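Formylmethanofuran--tetrahydromethanopterin formyltransferase (Methanosarcina barkeri, PDB 1M5S) catalyses the reversible transfer of a formyl group from formylmethanofuran to tetrahydromethanopterin, a one-carbon step in making methane from carbon dioxide. Local coordinates at residues I18-V23 with Y73-T78; P109-Q114 with G156-I161; G164-F169 with A263-A268; A259-G264 with F291-L296. All blocks are in the same frame, centred on the assembly; numbering follows the deposited sequence.

Overall arrangement
Contacts 1, 3 and 4 are largely buried, whereas contact 2 is only partly so. Contact 1 pairs neighbouring strands through backbone bonds and adds a guanidinium on a ring. Contact 2 adjoins it, the centres of contacts 1 and 2 lying 9 Å apart: strand 147-170 pairs with strand 12-26 through I18-G160 and I20-I158 and carries a short edge strand held by one weak bond and a water. The same long strand runs on into contact 3, on the other side of the chain's centre from contact 2, where an aromatic ring and apolar side chains pack on helix 254-268. Contact 4 shares A263 and G264 of that helix and joins it to the C-terminal residues through M261, K262, F291 and two leucines.

Contact 1: residues I18-V23 with Y73-T78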
loop_
_atom_site.group_PDB
_atom_site.type_symbol
_atom_site.label_atom_id
_atom_site.label_comp_id
_atom_site.label_asym_id
_atom_site.label_seq_id
_atom_site.Cartn_x
_atom_site.Cartn_y
_atom_site.Cartn_z
ATOM N N ILE A 18 20.314 -22.407 12.210
ATOM C CA ILE A 18 19.614 -21.511 13.126
ATOM C C ILE A 18 18.302 -22.148 13.591
ATOM O O ILE A 18 17.853 -23.148 13.023
ATOM C CB ILE A 18 19.349 -20.133 12.456
ATOM C CG1 ILE A 18 19.057 -19.078 13.526
ATOM C CG2 ILE A 18 18.227 -20.251 11.429
ATOM C CD1 ILE A 18 19.369 -17.652 13.111
ATOM N N LYS A 19 17.768 -21.659 14.705
ATOM C CA LYS A 19 16.480 -22.139 15.183
ATOM C C LYS A 19 15.377 -21.243 14.621
ATOM O O LYS A 19 15.460 -20.012 14.708
ATOM C CB LYS A 19 16.450 -22.127 16.713
ATOM C CG LYS A 19 17.613 -22.863 17.364
ATOM C CD LYS A 19 17.694 -24.307 16.890
ATOM C CE LYS A 19 18.760 -25.067 17.657
ATOM N NZ LYS A 19 18.673 -26.527 17.403
ATOM N N ILE A 20 14.341 -21.872 14.069
ATOM C CA ILE A 20 13.251 -21.145 13.419
ATOM C C ILE A 20 11.892 -21.554 13.986
ATOM O O ILE A 20 11.530 -22.729 13.950
ATOM C CB ILE A 20 13.245 -21.379 11.874
ATOM C CG1 ILE A 20 14.560 -20.886 11.248
ATOM C CG2 ILE A 20 12.079 -20.624 11.238
ATOM C CD1 ILE A 20 14.687 -21.165 9.770
ATOM N N ALA A 21 11.155 -20.571 14.509
ATOM C CA ALA A 21 9.747 -20.751 14.869
ATOM C C ALA A 21 8.837 -20.139 13.797
ATOM O O ALA A 21 9.110 -19.054 13.312
ATOM C CB ALA A 21 9.467 -20.105 16.224
ATOM N N ARG A 22 7.879 -20.921 13.319
ATOM C CA ARG A 22 6.844 -20.499 12.366
ATOM C C ARG A 22 5.543 -20.202 13.119
ATOM O O ARG A 22 5.098 -20.997 13.961
ATOM C CB ARG A 22 6.612 -21.623 11.358
ATOM C CG ARG A 22 6.063 -21.146 10.013
ATOM C CD ARG A 22 5.295 -22.251 9.288
ATOM N NE ARG A 22 5.170 -22.037 7.840
ATOM C CZ ARG A 22 4.241 -22.642 7.089
ATOM N NH1 ARG A 22 3.360 -23.491 7.638
ATOM N NH2 ARG A 22 4.106 -22.461 5.770
ATOM N N VAL A 23 4.994 -19.013 12.865
ATOM C CA VAL A 23 3.742 -18.544 13.474
ATOM C C VAL A 23 2.775 -18.052 12.387
ATOM O O VAL A 23 3.169 -17.299 11.501
ATOM C CB VAL A 23 3.980 -17.360 14.460
ATOM C CG1 VAL A 23 2.699 -17.024 15.187
ATOM C CG2 VAL A 23 5.077 -17.695 15.433
ATOM N N TYR A 73 2.058 -15.921 7.586
ATOM C CA TYR A 73 3.075 -16.753 8.227
ATOM C C TYR A 73 4.343 -15.946 8.442
ATOM O O TYR A 73 4.818 -15.265 7.529
ATOM C CB TYR A 73 3.408 -17.973 7.368
ATOM C CG TYR A 73 2.302 -18.994 7.293
ATOM C CD1 TYR A 73 2.114 -19.925 8.313
ATOM C CD2 TYR A 73 1.466 -19.056 6.180
ATOM C CE1 TYR A 73 1.129 -20.899 8.215
ATOM C CE2 TYR A 73 0.473 -20.018 6.077
ATOM C CZ TYR A 73 0.310 -20.940 7.094
ATOM O OH TYR A 73 -0.655 -21.916 6.966
ATOM N N VAL A 74 4.832 -15.946 9.677
ATOM C CA VAL A 74 6.121 -15.342 9.981
ATOM C C VAL A 74 7.078 -16.401 10.533
ATOM O O VAL A 74 6.659 -17.507 10.887
ATOM C CB VAL A 74 5.989 -14.168 10.991
ATOM C CG1 VAL A 74 5.188 -13.025 10.363
ATOM C CG2 VAL A 74 5.333 -14.638 12.280
ATOM N N GLN A 75 8.368 -16.134 10.376
ATOM C CA GLN A 75 9.402 -16.958 10.974
ATOM C C GLN A 75 10.212 -16.065 11.887
ATOM O O GLN A 75 10.488 -14.917 11.549
ATOM C CB GLN A 75 10.305 -17.567 9.899
ATOM C CG GLN A 75 9.648 -18.667 9.086
ATOM C CD GLN A 75 10.577 -19.269 8.044
ATOM O OE1 GLN A 75 11.793 -19.091 8.100
ATOM N NE2 GLN A 75 10.002 -20.012 7.102
ATOM N N ILE A 76 10.380 -16.513 13.125
ATOM C CA ILE A 76 11.257 -15.834 14.059
ATOM C C ILE A 76 12.397 -16.796 14.366
ATOM O O ILE A 76 12.171 -17.991 14.550
ATOM C CB ILE A 76 10.502 -15.445 15.345
ATOM C CG1 ILE A 76 9.389 -14.440 15.005
ATOM C CG2 ILE A 76 11.459 -14.828 16.353
ATOM C CD1 ILE A 76 8.275 -14.342 16.048
ATOM N N CYS A 77 13.618 -16.301 14.192
ATOM C CA CYS A 77 14.814 -17.139 14.153
ATOM C C CYS A 77 15.799 -16.680 15.215
ATOM O O CYS A 77 15.967 -15.475 15.452
ATOM C CB CYS A 77 15.498 -17.044 12.783
ATOM S SG CYS A 77 14.448 -17.368 11.342
ATOM N N THR A 78 16.551 -17.633 15.754
ATOM C CA THR A 78 17.553 -17.314 16.756
ATOM C C THR A 78 18.497 -18.516 16.944
ATOM O O THR A 78 18.173 -19.640 16.535
ATOM C CB THR A 78 16.845 -16.910 18.077
ATOM O OG1 THR A 78 17.660 -15.988 18.809
ATOM C CG2 THR A 78 16.545 -18.125 18.910
#
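R22 NH1 lies 3.5 Å from Y73 CE1, over the ring, and is hydrogen-bonded to G107 O. The pair sits on the antiparallel pairing of strands 12-26 and 71-78 in the alpha/beta sandwich. Guanidinium and ring planes are 18° apart, and R22 CZ stands 4.0 Å from the centroid of the Y73 ring, offset toward the rim, which makes a cation-pi stack. CG of R22 is anti to the backbone N (chi1 -155°) and the chain stays extended as far as NE; the guanidinium beyond it lies over the ring, with NH2 in a salt bridge to E57.

K19-T78, A21-I76 and V23-V74 are the hydrogen-bonded pairs, each with two backbone bonds; A21 N to I76 O measures 2.8 Å. Helix 81-95 covers the face with A21 and I76, where L88 touches both.

On the face of I20, R22, Q75 and C77, NE2 of Q75 is hydrogen-bonded to E57 OE1 and G192 O, so E57 serves both R22 and Q75. OE1 of Q75 is buried without a polar partner and rests 3.5 Å from I20 CG2. I20 CG1 lies 3.5 Å from C77 SG.

Contact 2: residues P109-Q114 with G156-I161; sequences PEAEKQ and GAIAGI
A111 lays its methyl over segment 156-161 of strand 147-170, with CB 3.8 Å from the carbonyl oxygen of A157 and 4.1 Å from CG2 of I158. That branch of I158 is anti to its own carbonyl carbon, while CG1 takes the position between N and C (chi1 49°). Two residues on, K113 brings its CB within 3.5 Å of A157 O before the rest of the side chain bends away; its ammonium end makes a cation-pi contact with Y81, whose side chain also touches A157. The carboxamide of Q114 lies against G156, with Q114 CD 3.7 Å from G156 CA, and the A111 methyl packs on the same CA, with A111 CB 4.4 Å from G156 CA.

Strand 113-115 joins the long strand 147-170 antiparallel, as a short edge strand entered from a turn. Q114 and G156 form a non-hydrogen-bonded pair, CA to CA 4.4 Å. Beside it the pairing is slight: A157 N donates a weak bond of 3.4 Å to K113 O, and a water bridges K113 N and A157 O, accepting from the first and donating to the second.

N106 secures both sides, since its OD1 accepts from G156 N and its ND2 donates to Q114 OE1. The NE2 of Q114 turns back to its own turn, donating to the carbonyls of L108 and A111. The bond from Q114 NE2 to A111 O is 3.2 Å long, its acceptor 21° out of the amide plane.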
loop_
_atom_site.group_PDB
_atom_site.type_symbol
_atom_site.label_atom_id
_atom_site.label_comp_id
_atom_site.label_asym_id
_atom_site.label_seq_id
_atom_site.Cartn_x
_atom_site.Cartn_y
_atom_site.Cartn_z
ATOM N N PRO A 109 3.087 -27.332 13.495
ATOM C CA PRO A 109 2.337 -28.134 14.468
ATOM C C PRO A 109 2.874 -29.557 14.655
ATOM O O PRO A 109 2.857 -30.092 15.764
ATOM C CB PRO A 109 0.919 -28.134 13.902
ATOM C CG PRO A 109 1.116 -27.999 12.440
ATOM C CD PRO A 109 2.277 -27.053 12.296
ATOM N N GLU A 110 3.353 -30.159 13.567
ATOM C CA GLU A 110 3.892 -31.516 13.597
ATOM C C GLU A 110 5.358 -31.564 14.058
ATOM O O GLU A 110 5.937 -32.644 14.176
ATOM C CB GLU A 110 3.763 -32.153 12.212
ATOM C CG GLU A 110 2.587 -33.103 12.041
ATOM N N ALA A 111 5.931 -30.401 14.377
ATOM C CA ALA A 111 7.341 -30.297 14.763
ATOM C C ALA A 111 7.602 -30.924 16.123
ATOM O O ALA A 111 6.741 -30.897 16.998
ATOM C CB ALA A 111 7.776 -28.846 14.780
ATOM N N GLU A 112 8.825 -31.404 16.331
ATOM C CA GLU A 112 9.162 -32.072 17.582
ATOM C C GLU A 112 9.286 -31.098 18.750
ATOM O O GLU A 112 8.823 -31.385 19.855
ATOM C CB GLU A 112 10.457 -32.875 17.439
ATOM C CG GLU A 112 10.557 -34.019 18.439
ATOM C CD GLU A 112 11.984 -34.454 18.690
ATOM O OE1 GLU A 112 12.755 -33.668 19.286
ATOM O OE2 GLU A 112 12.328 -35.591 18.303
ATOM N N LYS A 113 9.932 -29.961 18.511
ATOM C CA LYS A 113 10.030 -28.907 19.521
ATOM C C LYS A 113 8.764 -28.034 19.516
ATOM O O LYS A 113 8.185 -27.792 18.461
ATOM C CB LYS A 113 11.268 -28.048 19.254
ATOM C CG LYS A 113 12.097 -27.763 20.484
ATOM C CD LYS A 113 11.649 -26.489 21.156
ATOM C CE LYS A 113 12.600 -26.097 22.267
ATOM N NZ LYS A 113 12.479 -26.999 23.440
ATOM N N GLN A 114 8.272 -27.690 20.707
ATOM C CA GLN A 114 7.069 -26.868 20.873
ATOM C C GLN A 114 7.207 -25.945 22.082
ATOM O O GLN A 114 7.454 -26.403 23.200
ATOM C CB GLN A 114 5.829 -27.744 21.074
ATOM C CG GLN A 114 5.449 -28.613 19.893
ATOM C CD GLN A 114 4.822 -27.832 18.759
ATOM O OE1 GLN A 114 4.435 -26.675 18.924
ATOM N NE2 GLN A 114 4.706 -28.468 17.597
ATOM N N GLY A 156 5.514 -24.281 17.202
ATOM C CA GLY A 156 6.609 -25.173 16.865
ATOM C C GLY A 156 7.850 -24.469 16.358
ATOM O O GLY A 156 7.789 -23.355 15.816
ATOM N N ALA A 157 8.983 -25.147 16.508
ATOM C CA ALA A 157 10.275 -24.642 16.058
ATOM C C ALA A 157 11.128 -25.813 15.575
ATOM O O ALA A 157 10.868 -26.965 15.930
ATOM C CB ALA A 157 10.977 -23.903 17.198
ATOM N N ILE A 158 12.043 -25.532 14.650
ATOM C CA ILE A 158 12.957 -26.548 14.136
ATOM C C ILE A 158 14.366 -25.990 13.980
ATOM O O ILE A 158 14.634 -24.832 14.319
ATOM C CB ILE A 158 12.493 -27.125 12.763
ATOM C CG1 ILE A 158 12.133 -25.993 11.793
ATOM C CG2 ILE A 158 11.315 -28.066 12.953
ATOM C CD1 ILE A 158 13.168 -25.737 10.743
ATOM N N ALA A 159 15.289 -26.884 13.631
ATOM C CA ALA A 159 16.647 -26.510 13.243
ATOM C C ALA A 159 16.627 -26.158 11.759
ATOM O O ALA A 159 16.356 -27.016 10.905
ATOM C CB ALA A 159 17.611 -27.677 13.501
ATOM N N GLY A 160 16.749 -24.865 11.478
ATOM C CA GLY A 160 16.667 -24.394 10.112
ATOM C C GLY A 160 17.983 -23.837 9.626
ATOM O O GLY A 160 19.044 -24.139 10.174
ATOM N N ILE A 161 17.899 -22.953 8.639
ATOM C CA ILE A 161 19.069 -22.475 7.921
ATOM C C ILE A 161 18.967 -20.967 7.736
ATOM O O ILE A 161 17.966 -20.468 7.247
ATOM C CB ILE A 161 19.163 -23.139 6.529
ATOM C CG1 ILE A 161 19.007 -24.658 6.650
ATOM C CG2 ILE A 161 20.487 -22.795 5.877
ATOM C CD1 ILE A 161 18.792 -25.356 5.334
HETATM O O HOH W 1 12.007 -29.636 16.340
#

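Contact 3: residues G164-F169 with A263-A268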
loop_
_atom_site.group_PDB
_atom_site.type_symbol
_atom_site.label_atom_id
_atom_site.label_comp_id
_atom_site.label_asym_id
_atom_site.label_seq_id
_atom_site.Cartn_x
_atom_site.Cartn_y
_atom_site.Cartn_z
ATOM N N GLY A 164 21.419 -18.139 3.526
ATOM C CA GLY A 164 21.339 -18.313 2.077
ATOM C C GLY A 164 21.210 -16.956 1.388
ATOM O O GLY A 164 20.643 -16.025 1.963
ATOM N N ASN A 165 21.833 -16.779 0.228
ATOM C CA ASN A 165 21.877 -15.452 -0.374
ATOM C C ASN A 165 22.327 -15.457 -1.826
ATOM O O ASN A 165 22.811 -16.470 -2.333
ATOM C CB ASN A 165 22.792 -14.527 0.449
ATOM C CG ASN A 165 24.266 -14.824 0.246
ATOM O OD1 ASN A 165 24.887 -14.329 -0.691
ATOM N ND2 ASN A 165 24.836 -15.624 1.135
ATOM N N PHE A 166 22.078 -14.343 -2.511
ATOM C CA PHE A 166 22.764 -14.030 -3.760
ATOM C C PHE A 166 22.944 -12.519 -3.901
ATOM O O PHE A 166 22.297 -11.738 -3.195
ATOM C CB PHE A 166 22.003 -14.615 -4.961
ATOM C CG PHE A 166 20.604 -14.079 -5.123
ATOM C CD1 PHE A 166 20.364 -12.940 -5.893
ATOM C CD2 PHE A 166 19.525 -14.713 -4.510
ATOM C CE1 PHE A 166 19.070 -12.443 -6.047
ATOM C CE2 PHE A 166 18.229 -14.220 -4.657
ATOM C CZ PHE A 166 18.004 -13.080 -5.428
ATOM N N PHE A 167 23.957 -12.131 -4.671
ATOM C CA PHE A 167 24.283 -10.725 -4.908
ATOM C C PHE A 167 23.751 -10.301 -6.278
ATOM O O PHE A 167 23.704 -11.107 -7.208
ATOM C CB PHE A 167 25.802 -10.522 -4.879
ATOM C CG PHE A 167 26.404 -10.521 -3.497
ATOM C CD1 PHE A 167 25.938 -11.372 -2.508
ATOM C CD2 PHE A 167 27.467 -9.675 -3.197
ATOM C CE1 PHE A 167 26.521 -11.381 -1.242
ATOM C CE2 PHE A 167 28.053 -9.678 -1.936
ATOM C CZ PHE A 167 27.579 -10.532 -0.960
ATOM N N ILE A 168 23.336 -9.043 -6.388
ATOM C CA ILE A 168 22.862 -8.479 -7.651
ATOM C C ILE A 168 23.703 -7.258 -7.971
ATOM O O ILE A 168 23.678 -6.266 -7.232
ATOM C CB ILE A 168 21.377 -8.021 -7.582
ATOM C CG1 ILE A 168 20.472 -9.169 -7.142
ATOM C CG2 ILE A 168 20.907 -7.523 -8.953
ATOM C CD1 ILE A 168 19.089 -8.698 -6.736
ATOM N N PHE A 169 24.475 -7.355 -9.052
ATOM C CA PHE A 169 25.294 -6.247 -9.546
ATOM C C PHE A 169 24.496 -5.487 -10.611
ATOM O O PHE A 169 24.002 -6.089 -11.564
ATOM C CB PHE A 169 26.586 -6.781 -10.184
ATOM C CG PHE A 169 27.530 -7.437 -9.215
ATOM C CD1 PHE A 169 27.142 -8.561 -8.490
ATOM C CD2 PHE A 169 28.827 -6.961 -9.067
ATOM C CE1 PHE A 169 28.030 -9.203 -7.637
ATOM C CE2 PHE A 169 29.725 -7.595 -8.217
ATOM C CZ PHE A 169 29.326 -8.718 -7.501
ATOM N N ALA A 263 14.285 -18.724 -7.713
ATOM C CA ALA A 263 13.187 -17.840 -8.111
ATOM C C ALA A 263 13.605 -16.377 -8.022
ATOM O O ALA A 263 13.320 -15.575 -8.924
ATOM C CB ALA A 263 11.965 -18.089 -7.233
ATOM N N GLY A 264 14.359 -16.059 -6.973
ATOM C CA GLY A 264 14.826 -14.699 -6.770
ATOM C C GLY A 264 15.801 -14.253 -7.841
ATOM O O GLY A 264 15.728 -13.115 -8.312
ATOM N N ILE A 265 16.710 -15.149 -8.232
ATOM C CA ILE A 265 17.689 -14.852 -9.270
ATOM C C ILE A 265 16.994 -14.701 -10.618
ATOM O O ILE A 265 17.268 -13.759 -11.355
ATOM C CB ILE A 265 18.779 -15.956 -9.352
ATOM C CG1 ILE A 265 19.778 -15.781 -8.203
ATOM C CG2 ILE A 265 19.519 -15.891 -10.696
ATOM C CD1 ILE A 265 20.680 -16.971 -7.983
ATOM N N LYS A 266 16.024 -15.573 -10.891
ATOM C CA LYS A 266 15.321 -15.555 -12.175
ATOM C C LYS A 266 14.451 -14.307 -12.341
ATOM O O LYS A 266 14.226 -13.845 -13.461
ATOM C CB LYS A 266 14.466 -16.817 -12.332
ATOM C CG LYS A 266 15.275 -18.109 -12.333
ATOM C CD LYS A 266 14.979 -18.952 -13.552
ATOM C CE LYS A 266 13.609 -19.587 -13.478
ATOM N NZ LYS A 266 13.317 -20.358 -14.715
ATOM N N ALA A 267 13.979 -13.762 -11.222
ATOM C CA ALA A 267 13.223 -12.510 -11.240
ATOM C C ALA A 267 14.155 -11.304 -11.339
ATOM O O ALA A 267 13.880 -10.363 -12.081
ATOM C CB ALA A 267 12.346 -12.404 -9.997
ATOM N N ALA A 268 15.294 -11.372 -10.651
ATOM C CA ALA A 268 16.293 -10.305 -10.697
ATOM C C ALA A 268 16.857 -10.044 -12.091
ATOM O O ALA A 268 17.084 -8.891 -12.461
ATOM C CB ALA A 268 17.427 -10.604 -9.729
#
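F166 holds CG between its backbone N and carbonyl carbon (chi1 61°), and chi2 of 90° sets the ring plane about CB-CG; one face lies against I265 CG1 of the helix. The I265 side chain sets CG1 anti to its carbonyl carbon, beside the backbone N (chi1 -77°). I265 CG1 stands 3.7 Å from the centroid of the F166 ring, over the face, a CH-pi contact displaced toward the rim at CG and CD1.

The far end of the ring reaches the helix backbone: CZ of F166 lies 3.5 Å from the carbonyl carbon of G264. G264 has no side chain, and the ring packs directly on its backbone. The axes of segments 263-268 and 164-169 differ little in direction and come within 9.7 Å at closest approach; helix 254-268 is part of the helical layer of the alpha/beta sandwich, packed on strand 147-170.

Helix 173-187 lies alongside, its A183 touching F166 and its A179 touching I168, while I277 of strand 274-278 touches both I168 and I265. One turn farther along the helix, the A268 methyl meets I168, with I168 CD1 3.9 Å from A268 CB.

Contact 4: residues A259-G264 with F291-L296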
loop_
_atom_site.group_PDB
_atom_site.type_symbol
_atom_site.label_atom_id
_atom_site.label_comp_id
_atom_site.label_asym_id
_atom_site.label_seq_id
_atom_site.Cartn_x
_atom_site.Cartn_y
_atom_site.Cartn_z
ATOM N N ALA A 259 14.844 -23.091 -3.674
ATOM C CA ALA A 259 13.691 -22.608 -4.422
ATOM C C ALA A 259 13.652 -21.079 -4.416
ATOM O O ALA A 259 13.354 -20.460 -5.440
ATOM C CB ALA A 259 12.405 -23.175 -3.829
ATOM N N ALA A 260 14.027 -20.488 -3.283
ATOM C CA ALA A 260 13.997 -19.039 -3.106
ATOM C C ALA A 260 15.141 -18.356 -3.852
ATOM O O ALA A 260 14.936 -17.336 -4.501
ATOM C CB ALA A 260 14.049 -18.687 -1.619
ATOM N N MET A 261 16.344 -18.913 -3.749
ATOM C CA MET A 261 17.504 -18.391 -4.471
ATOM C C MET A 261 17.288 -18.452 -5.980
ATOM O O MET A 261 17.524 -17.473 -6.689
ATOM C CB MET A 261 18.758 -19.183 -4.099
ATOM C CG MET A 261 19.185 -18.997 -2.652
ATOM S SD MET A 261 20.643 -19.964 -2.190
ATOM C CE MET A 261 21.916 -19.111 -3.066
ATOM N N LYS A 262 16.746 -19.570 -6.450
ATOM C CA LYS A 262 16.499 -19.757 -7.870
ATOM C C LYS A 262 15.432 -18.780 -8.392
ATOM O O LYS A 262 15.658 -18.084 -9.384
ATOM C CB LYS A 262 16.076 -21.205 -8.139
ATOM C CG LYS A 262 15.802 -21.529 -9.602
ATOM C CD LYS A 262 15.416 -22.979 -9.770
ATOM C CE LYS A 262 15.044 -23.284 -11.201
ATOM N NZ LYS A 262 14.780 -24.734 -11.393
ATOM N N ALA A 263 14.285 -18.724 -7.713
ATOM C CA ALA A 263 13.187 -17.840 -8.111
ATOM C C ALA A 263 13.605 -16.377 -8.022
ATOM O O ALA A 263 13.320 -15.575 -8.924
ATOM C CB ALA A 263 11.965 -18.089 -7.233
ATOM N N GLY A 264 14.359 -16.059 -6.973
ATOM C CA GLY A 264 14.826 -14.699 -6.770
ATOM C C GLY A 264 15.801 -14.253 -7.841
ATOM O O GLY A 264 15.728 -13.115 -8.312
ATOM N N PHE A 291 25.207 -23.628 -0.896
ATOM C CA PHE A 291 24.216 -23.511 -1.956
ATOM C C PHE A 291 24.896 -22.965 -3.199
ATOM O O PHE A 291 25.267 -21.790 -3.252
ATOM C CB PHE A 291 23.082 -22.590 -1.510
ATOM C CG PHE A 291 22.354 -23.082 -0.292
ATOM C CD1 PHE A 291 22.643 -22.560 0.968
ATOM C CD2 PHE A 291 21.385 -24.075 -0.402
ATOM C CE1 PHE A 291 21.976 -23.021 2.098
ATOM C CE2 PHE A 291 20.712 -24.542 0.727
ATOM C CZ PHE A 291 21.010 -24.011 1.979
ATOM N N LYS A 292 25.242 -23.880 -4.101
ATOM C CA LYS A 292 25.952 -23.526 -5.317
ATOM C C LYS A 292 24.977 -22.983 -6.350
ATOM O O LYS A 292 24.005 -23.650 -6.725
ATOM C CB LYS A 292 26.711 -24.741 -5.879
ATOM C CG LYS A 292 28.098 -24.941 -5.267
ATOM C CD LYS A 292 28.958 -25.890 -6.090
ATOM N N LEU A 293 25.281 -21.782 -6.836
ATOM C CA LEU A 293 24.405 -21.053 -7.744
ATOM C C LEU A 293 24.100 -21.836 -9.018
ATOM O O LEU A 293 22.939 -21.965 -9.406
ATOM C CB LEU A 293 25.032 -19.695 -8.090
ATOM C CG LEU A 293 24.657 -18.474 -7.239
ATOM C CD1 LEU A 293 24.570 -18.828 -5.770
ATOM C CD2 LEU A 293 25.678 -17.365 -7.466
ATOM N N HIS A 294 25.121 -22.459 -9.600
ATOM C CA HIS A 294 24.950 -23.165 -10.868
ATOM C C HIS A 294 24.102 -24.426 -10.738
ATOM O O HIS A 294 23.501 -24.889 -11.713
ATOM C CB HIS A 294 26.315 -23.516 -11.460
ATOM C CG HIS A 294 26.988 -22.366 -12.153
ATOM N ND1 HIS A 294 27.835 -22.539 -13.222
ATOM C CD2 HIS A 294 26.927 -21.035 -11.927
ATOM C CE1 HIS A 294 28.274 -21.363 -13.627
ATOM N NE2 HIS A 294 27.739 -20.427 -12.857
ATOM N N GLU A 295 24.029 -24.959 -9.524
ATOM C CA GLU A 295 23.247 -26.160 -9.267
ATOM C C GLU A 295 21.765 -25.863 -9.056
ATOM O O GLU A 295 20.945 -26.780 -8.981
ATOM C CB GLU A 295 23.811 -26.896 -8.058
ATOM C CG GLU A 295 25.263 -27.294 -8.229
ATOM C CD GLU A 295 25.758 -28.224 -7.138
ATOM O OE1 GLU A 295 25.459 -27.977 -5.944
ATOM O OE2 GLU A 295 26.489 -29.179 -7.477
ATOM N N LEU A 296 21.418 -24.578 -9.008
ATOM C CA LEU A 296 20.026 -24.170 -8.870
ATOM C C LEU A 296 19.253 -24.424 -10.156
ATOM O O LEU A 296 18.070 -24.754 -10.118
ATOM C CB LEU A 296 19.943 -22.688 -8.496
ATOM C CG LEU A 296 20.572 -22.288 -7.158
ATOM C CD1 LEU A 296 20.670 -20.777 -7.054
ATOM C CD2 LEU A 296 19.744 -22.858 -6.012
#
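M261 reaches from the helix to F291 and L293 with its thioether and to L296 with its CB. M261 SD lies 3.6 Å from F291 CB and 4.8 Å from the centroid of the F291 ring, 41° off the normal, an oblique Met-aromatic contact in which the two side chains cross at about a right angle. The M261 chain is bent at its last torsion (chi3 71°), which places CE 3.8 Å from CD1 of L293. Nearer the helix, CD1 of L296 touches M261 CB at 3.9 Å.

K262, next in sequence, lays its extended chain over the carbonyl of L296. K262 CD is 3.2 Å and K262 NZ 3.5 Å from L296 O, and K262 CB is 4.2 Å from L296 CB.

These groups join helix 254-268 to the C-terminal end of the chain, where strand 289-292 gives way to a turn of helical backbone angles at 293-296 in the proximal lobe of the FTR family. Within that turn L296 N is hydrogen-bonded to L293 O at 3.0 Å; both leucines touch M261.

Farther out, the backbone of F291 is hydrogen-bonded to A13 and that of L293 to T11, tying the tail to strand 12-26 and the residues before it. A13 also touches M261, as does I249 of strand 243-251. Along the helix, K258 packs on both F291 and L296, and I265 on L296.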